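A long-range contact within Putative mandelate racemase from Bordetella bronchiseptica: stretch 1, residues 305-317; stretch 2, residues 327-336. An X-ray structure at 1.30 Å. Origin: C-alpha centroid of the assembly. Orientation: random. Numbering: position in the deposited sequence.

Stretch 1, residues 305-317: TFNDIITVAANLH
Stretch 2, residues 327-336: MFEWDITHND

A helix packs antiparallel against a short strand through aromatic contacts, and the loop before it is hydrogen-bonded to that strand and to the loop that follows it, burying 631 Å². Helix 309-317 and strand 328-331 (extended, phi/psi -93/119 at Phe328) run at 164°, axes 9.6 Å apart at closest; Thr305 CA lies 5.8 Å from Glu329 CA and Leu316 CA 7.7 Å from Phe328 CA. The contacting residues are nearly all buried, so their polar groups need partners. Thr305 (phi/psi -134/3, chi1 p) offers two donors: N to Glu329 OE1 (2.9 Å), brought within reach by an extended side chain (t,t, chi3 34°), and OG1 to Glu329 O (2.7 Å). A water bridges Thr305 OG1 and Asp331 N, 2.9 Å from each. Phe306 (t, chi2 99°) places one ring face against Asp331 OD2. Asp331 and Asn335 are both t, chi2 -8°; the two N-H groups of Asn335 ND2 serve Asp331 OD2 (3.0 Å) and Asn307 O (3.1 Å). Asp308 (p) caps the helix, OD1 accepting from Thr311 N at 2.9 Å. Phe328 (t, chi2 75°) points toward the helix, its flat ring giving Leu316 (t,p) a face: CD1 sits 3.8 Å from the centroid, while Val312 O meets the edge at Phe328 CZ (3.4 Å). Val312 (t) lays CG1 over the six-membered ring of Trp330 (t, chi2 -75°), 3.6 Å from CZ3.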

# COMPACT_ATOMS: atom_id res chain seq x y z
N THR A 305 -8.74 16.18 4.52
CA THR A 305 -9.11 16.80 3.24
C THR A 305 -7.95 17.54 2.56
O THR A 305 -8.13 18.14 1.50
CB THR A 305 -10.22 17.83 3.44
OG1 THR A 305 -9.65 18.97 4.11
CG2 THR A 305 -11.37 17.27 4.26
N PHE A 306 -6.78 17.49 3.18
CA PHE A 306 -5.68 18.42 2.90
C PHE A 306 -4.86 18.02 1.67
O PHE A 306 -4.07 17.09 1.72
CB PHE A 306 -4.80 18.44 4.15
CG PHE A 306 -3.79 19.57 4.23
CD1 PHE A 306 -4.07 20.70 5.01
CD2 PHE A 306 -2.54 19.46 3.66
CE1 PHE A 306 -3.14 21.71 5.16
CE2 PHE A 306 -1.61 20.47 3.79
CZ PHE A 306 -1.92 21.60 4.55
N ASN A 307 -5.09 18.72 0.55
CA ASN A 307 -4.18 18.75 -0.60
C ASN A 307 -4.54 19.84 -1.59
O ASN A 307 -3.67 20.61 -2.00
CB ASN A 307 -4.09 17.41 -1.35
CG ASN A 307 -2.90 17.37 -2.28
OD1 ASN A 307 -1.77 17.27 -1.83
ND2 ASN A 307 -3.15 17.51 -3.59
N ASP A 308 -5.80 19.91 -1.99
CA ASP A 308 -6.23 20.88 -2.99
C ASP A 308 -7.73 21.11 -2.89
O ASP A 308 -8.41 20.45 -2.10
CB ASP A 308 -5.83 20.40 -4.39
CG ASP A 308 -6.43 19.05 -4.72
OD1 ASP A 308 -7.66 18.99 -4.89
OD2 ASP A 308 -5.68 18.06 -4.82
N ILE A 309 -8.27 22.04 -3.66
CA ILE A 309 -9.67 22.39 -3.51
C ILE A 309 -10.61 21.27 -3.96
O ILE A 309 -11.75 21.20 -3.52
CB ILE A 309 -10.01 23.72 -4.24
CG1 ILE A 309 -11.32 24.31 -3.72
CG2 ILE A 309 -10.05 23.51 -5.74
CD1 ILE A 309 -11.27 24.77 -2.28
N ILE A 310 -10.13 20.39 -4.83
CA ILE A 310 -10.95 19.25 -5.25
C ILE A 310 -11.06 18.24 -4.13
O ILE A 310 -12.15 17.74 -3.85
CB ILE A 310 -10.40 18.59 -6.52
CG1 ILE A 310 -10.36 19.62 -7.65
CG2 ILE A 310 -11.23 17.36 -6.88
CD1 ILE A 310 -10.08 19.01 -9.00
N THR A 311 -9.95 17.95 -3.45
CA THR A 311 -10.05 17.01 -2.33
C THR A 311 -10.92 17.60 -1.23
O THR A 311 -11.69 16.89 -0.58
CB THR A 311 -8.65 16.55 -1.79
OG1 THR A 311 -7.94 17.64 -1.18
CG2 THR A 311 -7.79 15.99 -2.91
N VAL A 312 -10.82 18.90 -1.01
CA VAL A 312 -11.70 19.58 -0.07
C VAL A 312 -13.17 19.46 -0.49
O VAL A 312 -14.02 19.02 0.29
CB VAL A 312 -11.27 21.05 0.12
CG1 VAL A 312 -12.36 21.87 0.84
CG2 VAL A 312 -9.96 21.10 0.87
N ALA A 313 -13.48 19.85 -1.72
CA ALA A 313 -14.86 19.80 -2.19
C ALA A 313 -15.46 18.40 -2.15
O ALA A 313 -16.61 18.23 -1.75
CB ALA A 313 -14.99 20.40 -3.59
N ALA A 314 -14.70 17.40 -2.59
CA ALA A 314 -15.21 16.03 -2.64
C ALA A 314 -15.63 15.59 -1.25
O ALA A 314 -16.73 15.06 -1.06
CB ALA A 314 -14.17 15.08 -3.21
N ASN A 315 -14.76 15.79 -0.27
CA ASN A 315 -15.12 15.46 1.11
C ASN A 315 -16.27 16.29 1.65
O ASN A 315 -17.11 15.79 2.39
CB ASN A 315 -13.90 15.57 2.03
CG ASN A 315 -12.94 14.43 1.85
OD1 ASN A 315 -13.23 13.29 2.21
ND2 ASN A 315 -11.77 14.72 1.26
N LEU A 316 -16.33 17.57 1.28
CA LEU A 316 -17.36 18.45 1.82
C LEU A 316 -18.77 18.01 1.40
O LEU A 316 -19.71 18.13 2.19
CB LEU A 316 -17.09 19.89 1.41
CG LEU A 316 -18.00 20.93 2.06
CD1 LEU A 316 -18.04 20.76 3.58
CD2 LEU A 316 -17.53 22.32 1.67
N HIS A 317 -18.94 17.54 0.17
CA HIS A 317 -20.24 17.01 -0.24
C HIS A 317 -20.68 15.89 0.70
O HIS A 317 -21.83 15.84 1.13
CB HIS A 317 -20.20 16.50 -1.68
CG HIS A 317 -20.27 17.59 -2.70
ND1 HIS A 317 -21.47 18.11 -3.14
CD2 HIS A 317 -19.30 18.27 -3.35
CE1 HIS A 317 -21.23 19.06 -4.03
NE2 HIS A 317 -19.92 19.18 -4.16
N MET A 327 -16.41 18.56 11.82
CA MET A 327 -15.12 19.12 12.23
C MET A 327 -14.27 19.07 10.96
O MET A 327 -13.41 18.20 10.79
CB MET A 327 -14.51 18.30 13.37
CG MET A 327 -13.21 18.90 13.96
SD MET A 327 -13.34 20.62 14.48
CE MET A 327 -14.31 20.44 15.97
N PHE A 328 -14.58 19.99 10.06
CA PHE A 328 -14.19 19.87 8.66
C PHE A 328 -12.86 20.55 8.37
O PHE A 328 -12.72 21.76 8.53
CB PHE A 328 -15.26 20.45 7.74
CG PHE A 328 -14.95 20.24 6.29
CD1 PHE A 328 -15.12 18.98 5.74
CD2 PHE A 328 -14.45 21.26 5.50
CE1 PHE A 328 -14.81 18.74 4.42
CE2 PHE A 328 -14.14 21.02 4.17
CZ PHE A 328 -14.32 19.76 3.63
N GLU A 329 -11.88 19.76 7.93
CA GLU A 329 -10.52 20.26 7.71
C GLU A 329 -10.45 21.26 6.56
O GLU A 329 -10.85 20.97 5.43
CB GLU A 329 -9.55 19.10 7.46
CG GLU A 329 -8.12 19.57 7.29
CD GLU A 329 -7.11 18.43 7.29
OE1 GLU A 329 -7.42 17.32 6.81
OE2 GLU A 329 -5.98 18.66 7.77
N TRP A 330 -9.90 22.45 6.84
CA TRP A 330 -9.70 23.46 5.81
C TRP A 330 -8.26 23.99 5.83
O TRP A 330 -7.87 24.72 6.74
CB TRP A 330 -10.70 24.63 5.95
CG TRP A 330 -10.73 25.44 4.69
CD1 TRP A 330 -9.78 26.32 4.26
CD2 TRP A 330 -11.72 25.38 3.66
NE1 TRP A 330 -10.12 26.82 3.03
CE2 TRP A 330 -11.32 26.27 2.64
CE3 TRP A 330 -12.92 24.68 3.50
CZ2 TRP A 330 -12.07 26.47 1.48
CZ3 TRP A 330 -13.67 24.88 2.36
CH2 TRP A 330 -13.24 25.76 1.35
N ASP A 331 -7.50 23.62 4.81
CA ASP A 331 -6.11 24.04 4.63
C ASP A 331 -6.00 25.56 4.55
O ASP A 331 -6.52 26.17 3.61
CB ASP A 331 -5.62 23.42 3.30
CG ASP A 331 -4.17 23.72 2.95
OD1 ASP A 331 -3.49 24.53 3.61
OD2 ASP A 331 -3.71 23.11 1.95
N ILE A 332 -5.32 26.16 5.53
CA ILE A 332 -5.11 27.62 5.54
C ILE A 332 -3.67 28.02 5.24
O ILE A 332 -3.31 29.20 5.34
CB ILE A 332 -5.60 28.30 6.86
CG1 ILE A 332 -5.03 27.64 8.13
CG2 ILE A 332 -7.12 28.29 6.90
CD1 ILE A 332 -3.52 27.56 8.23
N THR A 333 -2.85 27.05 4.86
CA THR A 333 -1.46 27.33 4.51
C THR A 333 -1.38 27.89 3.08
O THR A 333 -2.37 27.89 2.35
CB THR A 333 -0.56 26.07 4.64
OG1 THR A 333 -0.85 25.14 3.59
CG2 THR A 333 -0.78 25.40 5.99
N HIS A 334 -0.20 28.36 2.68
CA HIS A 334 -0.06 28.90 1.34
C HIS A 334 -0.24 27.82 0.28
O HIS A 334 0.56 26.89 0.20
CB HIS A 334 1.31 29.55 1.16
CG HIS A 334 1.48 30.19 -0.17
ND1 HIS A 334 1.38 31.56 -0.35
CD2 HIS A 334 1.67 29.66 -1.40
CE1 HIS A 334 1.53 31.84 -1.64
NE2 HIS A 334 1.71 30.70 -2.29
N ASN A 335 -1.27 27.95 -0.54
CA ASN A 335 -1.60 26.89 -1.49
C ASN A 335 -2.45 27.40 -2.63
O ASN A 335 -3.66 27.58 -2.49
CB ASN A 335 -2.33 25.76 -0.75
CG ASN A 335 -2.55 24.54 -1.61
OD1 ASN A 335 -2.29 24.56 -2.81
ND2 ASN A 335 -3.04 23.46 -0.99
N ASP A 336 -1.81 27.65 -3.78
CA ASP A 336 -2.54 28.13 -4.95
C ASP A 336 -3.62 27.15 -5.41
O ASP A 336 -4.59 27.55 -6.06
CB ASP A 336 -1.60 28.41 -6.11
CG ASP A 336 -0.67 29.58 -5.85
OD1 ASP A 336 -0.99 30.44 -4.99
OD2 ASP A 336 0.37 29.64 -6.54
O HOH W 1 -7.84 21.11 3.37
O HOH W 2 -5.89 21.46 0.95